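Local coordinates for LIM domain only protein 7 (Homo sapiens, PDB 2EAQ) that probably binds the C-terminal tails of partner proteins through its PDZ domain, as PDZ domains commonly do, at residues A[17-21]-A[75-81]; A[44-48]-A[83-87]. All blocks are in the same frame, centred on the assembly; numbering follows the deposited sequence.

From the N terminus, the chain leaves strand 2-10 and enters residues 17-21, the loop leading into strand 21-26. Contact 1 brings this loop against the end of helix 65-78 and the start of strand 80-88. Before that closure is made, residues 44-48, after the short helix 40-43, have passed by; contact 2 pairs them with residues 83-87, further along strand 80-88. The segments alternate along the chain, so the closures cross rather than nest. Both use strand 80-88, with centres 14 Å apart, and they touch through Phe21: its CG lies 3.6 Å from Leu46 CD2 and its CZ 4.1 Å from Met83 SD. Together they join two loops to strand 80-88, an inner strand of the four-stranded sheet, and to the end of helix 65-78.

Contact 1 (A[17-21]-A[75-81]); sequences LDFGF and AQETGHL. With NI (nickel (II) ion), chain B.
No hydrogen bond joins these segments: a single ring, Phe19, supplies most of the loop's share of a 317 Å² interface. Residues 17-21 are extended at Leu17 and Asp18, turn at Phe19 (phi/psi -71/-11) and Gly20 (106/10), and become strand at Phe21. Asp18 OD1 accepts from Gly20 N (2.8 Å), an Asx turn. Across the contact, helix 65-78 ends with Gly79 N bonded to Ala75 O (2.8 Å); Gly79 has positive phi (82/6), and Thr78 OG1 accepts from His80 N (3.1 Å), an ST turn. The CA atoms of Asp18 and Gln76 are 6.6 Å apart. Phe19 (chi1 m, chi2 -87°) points at the helix end: CZ is 3.4 Å from Ala75 O and CE1 3.7 Å from Gly79 O, both at the ring edge. Leu81 (t, p) places CD2 3.7 Å from the Phe19 ring centroid, 17° off its normal, a CH-pi contact; this methyl also meets Phe21 CE2 at 3.7 Å. Gln76 NE2 comes unusually close to Asp18 CA (3.0 Å). His80 turns away, its NE2 binding nickel at 2.2 Å and its ND1 bonded to Asn10. Residues 18-21 occupy the place of the GLGF carboxylate-binding loop of PDZ domains, beside the helix that flanks the peptide groove.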
# COMPACT_ATOMS: atom_id res chain seq x y z
N LEU A 17 -9.99 -2.62 -11.43
CA LEU A 17 -8.87 -3.44 -10.98
C LEU A 17 -8.19 -2.77 -9.79
O LEU A 17 -8.19 -1.53 -9.71
CB LEU A 17 -7.86 -3.57 -12.11
CG LEU A 17 -8.33 -4.11 -13.46
CD1 LEU A 17 -7.14 -4.18 -14.41
CD2 LEU A 17 -8.93 -5.49 -13.25
N ASP A 18 -7.63 -3.54 -8.87
CA ASP A 18 -6.89 -2.94 -7.76
C ASP A 18 -5.49 -2.56 -8.25
O ASP A 18 -5.13 -2.76 -9.40
CB ASP A 18 -6.79 -3.85 -6.55
CG ASP A 18 -6.18 -5.18 -6.88
OD1 ASP A 18 -5.05 -5.25 -7.41
OD2 ASP A 18 -6.86 -6.22 -6.63
N PHE A 19 -4.70 -1.99 -7.35
CA PHE A 19 -3.37 -1.49 -7.71
C PHE A 19 -2.33 -2.54 -8.00
O PHE A 19 -1.28 -2.21 -8.54
CB PHE A 19 -2.83 -0.57 -6.62
CG PHE A 19 -3.53 0.77 -6.53
CD1 PHE A 19 -3.13 1.84 -7.30
CD2 PHE A 19 -4.58 0.95 -5.64
CE1 PHE A 19 -3.74 3.10 -7.18
CE2 PHE A 19 -5.24 2.22 -5.52
CZ PHE A 19 -4.79 3.29 -6.30
N GLY A 20 -2.62 -3.80 -7.71
CA GLY A 20 -1.62 -4.81 -8.05
C GLY A 20 -0.87 -5.38 -6.90
O GLY A 20 0.08 -6.12 -7.14
N PHE A 21 -1.25 -5.11 -5.64
CA PHE A 21 -0.52 -5.74 -4.55
C PHE A 21 -1.57 -6.24 -3.53
O PHE A 21 -2.73 -5.80 -3.54
CB PHE A 21 0.44 -4.72 -3.89
CG PHE A 21 -0.22 -3.64 -3.14
CD1 PHE A 21 -0.40 -3.75 -1.77
CD2 PHE A 21 -0.67 -2.47 -3.78
CE1 PHE A 21 -1.03 -2.70 -1.09
CE2 PHE A 21 -1.30 -1.45 -3.09
CZ PHE A 21 -1.47 -1.58 -1.75
N ALA A 75 -8.65 5.05 -1.92
CA ALA A 75 -7.56 5.23 -2.86
C ALA A 75 -7.92 4.55 -4.16
O ALA A 75 -7.50 5.03 -5.20
CB ALA A 75 -6.25 4.60 -2.25
N GLN A 76 -8.69 3.46 -4.13
CA GLN A 76 -9.11 2.81 -5.38
C GLN A 76 -10.04 3.73 -6.11
O GLN A 76 -10.05 3.79 -7.34
CB GLN A 76 -9.86 1.52 -5.12
CG GLN A 76 -9.99 0.78 -6.40
CD GLN A 76 -9.32 -0.51 -6.24
OE1 GLN A 76 -9.95 -1.50 -5.92
NE2 GLN A 76 -8.01 -0.51 -6.37
N GLU A 77 -10.87 4.45 -5.38
CA GLU A 77 -11.77 5.39 -6.02
C GLU A 77 -11.02 6.56 -6.67
O GLU A 77 -11.30 6.93 -7.82
CB GLU A 77 -12.79 5.98 -5.03
CG GLU A 77 -13.88 6.66 -5.84
CD GLU A 77 -15.25 6.80 -5.14
OE1 GLU A 77 -16.06 7.63 -5.63
OE2 GLU A 77 -15.49 6.09 -4.13
N THR A 78 -10.00 7.12 -6.01
CA THR A 78 -9.29 8.31 -6.57
C THR A 78 -8.20 7.87 -7.58
O THR A 78 -7.78 8.69 -8.45
CB THR A 78 -8.57 9.13 -5.48
OG1 THR A 78 -7.52 8.34 -4.91
CG2 THR A 78 -9.52 9.54 -4.38
N GLY A 79 -7.70 6.64 -7.44
CA GLY A 79 -6.60 6.20 -8.28
C GLY A 79 -5.23 6.65 -7.83
O GLY A 79 -4.24 6.46 -8.55
N HIS A 80 -5.14 7.28 -6.67
CA HIS A 80 -3.85 7.76 -6.17
C HIS A 80 -3.52 7.14 -4.84
O HIS A 80 -4.33 7.13 -3.89
CB HIS A 80 -3.84 9.30 -5.97
CG HIS A 80 -4.23 10.09 -7.16
ND1 HIS A 80 -3.48 10.11 -8.32
CD2 HIS A 80 -5.29 10.89 -7.38
CE1 HIS A 80 -4.09 10.86 -9.22
NE2 HIS A 80 -5.19 11.34 -8.67
N LEU A 81 -2.35 6.56 -4.78
CA LEU A 81 -1.91 5.93 -3.57
C LEU A 81 -0.46 6.32 -3.28
O LEU A 81 0.43 5.82 -3.95
CB LEU A 81 -2.10 4.43 -3.80
CG LEU A 81 -1.93 3.48 -2.66
CD1 LEU A 81 -2.88 3.79 -1.51
CD2 LEU A 81 -2.18 2.09 -3.26
NI NI B . -6.77 12.65 -9.44
O HOH W 1 -8.15 11.21 -8.85
O HOH W 2 -7.06 13.68 -7.68

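Contact 2 (A[44-48]-A[83-87])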
# COMPACT_ATOMS: atom_id res chain seq x y z
N SER A 44 5.52 0.99 -10.12
CA SER A 44 6.02 1.94 -9.09
C SER A 44 7.10 1.42 -8.21
O SER A 44 7.69 2.16 -7.43
CB SER A 44 4.86 2.37 -8.21
OG SER A 44 3.95 3.20 -8.95
N GLN A 45 7.40 0.14 -8.34
CA GLN A 45 8.48 -0.54 -7.62
C GLN A 45 8.26 -0.73 -6.14
O GLN A 45 9.19 -0.65 -5.32
CB GLN A 45 9.88 0.01 -7.99
CG GLN A 45 10.14 -0.21 -9.51
CD GLN A 45 11.47 0.17 -10.04
OE1 GLN A 45 11.61 0.44 -11.28
NE2 GLN A 45 12.46 0.16 -9.19
N LEU A 46 6.98 -1.01 -5.79
CA LEU A 46 6.67 -1.48 -4.43
C LEU A 46 7.21 -2.90 -4.37
O LEU A 46 7.21 -3.63 -5.38
CB LEU A 46 5.15 -1.48 -4.29
CG LEU A 46 4.58 -1.98 -2.95
CD1 LEU A 46 4.96 -0.90 -1.83
CD2 LEU A 46 3.04 -2.13 -3.03
N GLN A 47 7.70 -3.32 -3.22
CA GLN A 47 8.27 -4.68 -3.11
C GLN A 47 7.67 -5.52 -1.99
O GLN A 47 7.27 -4.99 -0.96
CB GLN A 47 9.79 -4.59 -2.90
CG GLN A 47 10.46 -3.96 -4.14
CD GLN A 47 11.96 -3.82 -4.04
OE1 GLN A 47 12.59 -4.32 -3.14
NE2 GLN A 47 12.53 -3.11 -5.04
N VAL A 48 7.62 -6.83 -2.24
CA VAL A 48 7.15 -7.79 -1.22
C VAL A 48 8.00 -7.61 0.02
O VAL A 48 9.21 -7.35 -0.08
CB VAL A 48 7.26 -9.21 -1.76
CG1 VAL A 48 6.98 -10.22 -0.64
CG2 VAL A 48 6.32 -9.39 -2.93
N MET A 83 2.27 5.84 -0.69
CA MET A 83 2.52 4.93 0.43
C MET A 83 3.77 5.19 1.17
O MET A 83 4.81 5.35 0.53
CB MET A 83 2.60 3.49 -0.10
CG MET A 83 1.47 3.03 -1.09
SD MET A 83 1.53 1.19 -1.48
CE MET A 83 2.42 0.72 0.08
N ASP A 84 3.71 5.30 2.48
CA ASP A 84 4.95 5.42 3.24
C ASP A 84 5.28 4.01 3.69
O ASP A 84 4.41 3.35 4.29
CB ASP A 84 4.76 6.33 4.45
CG ASP A 84 4.68 7.76 4.07
OD1 ASP A 84 4.95 8.06 2.92
OD2 ASP A 84 4.39 8.58 4.95
N VAL A 85 6.42 3.48 3.30
CA VAL A 85 6.84 2.15 3.66
C VAL A 85 8.20 2.13 4.30
O VAL A 85 8.98 3.08 4.23
CB VAL A 85 6.83 1.17 2.41
CG1 VAL A 85 5.50 1.26 1.65
CG2 VAL A 85 7.98 1.44 1.49
N ARG A 86 8.49 1.02 4.94
CA ARG A 86 9.79 0.76 5.58
C ARG A 86 10.27 -0.52 4.91
O ARG A 86 9.63 -1.58 4.97
CB ARG A 86 9.59 0.54 7.08
CG ARG A 86 10.85 0.28 7.84
CD ARG A 86 10.68 0.70 9.29
NE ARG A 86 9.82 1.87 9.33
CZ ARG A 86 9.90 2.88 10.19
NH1 ARG A 86 10.84 2.88 11.12
NH2 ARG A 86 9.02 3.87 10.13
N ARG A 87 11.45 -0.45 4.31
CA ARG A 87 12.07 -1.56 3.59
C ARG A 87 13.26 -2.03 4.37
O ARG A 87 14.17 -1.24 4.67
CB ARG A 87 12.47 -1.09 2.19
CG ARG A 87 13.08 -2.23 1.36
CD ARG A 87 13.23 -1.88 -0.10
NE ARG A 87 11.91 -1.67 -0.70
CZ ARG A 87 11.67 -1.06 -1.87
NH1 ARG A 87 12.70 -0.54 -2.58
NH2 ARG A 87 10.42 -0.95 -2.31
O HOH W 3 11.49 0.85 -4.81
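Apolar packing forms the inner part of this contact. Strand 80-88 is extended here, so side chains alternate, and the CA-to-CB bonds of Met83, Val85 and Arg87 point toward residues 44-48. Leu46 (t, p) carries CD1 to 3.6 Å from Met83 CE and 4.1 Å from Val85 CG1, and Leu46 and Met83 also touch Phe21 of strand 21-26. The nearest CA pairs, Leu46 with Val85 at 8.9 Å and Gln47 with Arg87 at 8.3 Å, are too distant for strand pairing. Further out, Gln47 CG lies over one face of the Arg87 guanidinium, 3.5 Å from its NH2, in van der Waals contact.

Polar interactions centre on Arg87. Its NH2 donates to the main-chain Gln45 O at 3.3 Å with an angle of 145°, a long bond, and water 3 bridges the same groups by donating to Gln45 O (2.8 Å) and accepting from Arg87 NH1 (2.9 Å). Asp50 salt-bridges Arg87 NE and accepts from Gln47 N, linking both segments.

In the backbone, Gln45, with positive phi (70/37), ends helix 40-43 in a Schellman motif. In this PDZ fold the connection from that helix to strand 51-55 thus covers strand 80-88, the C-terminal strand and an inner one of the four-stranded sheet.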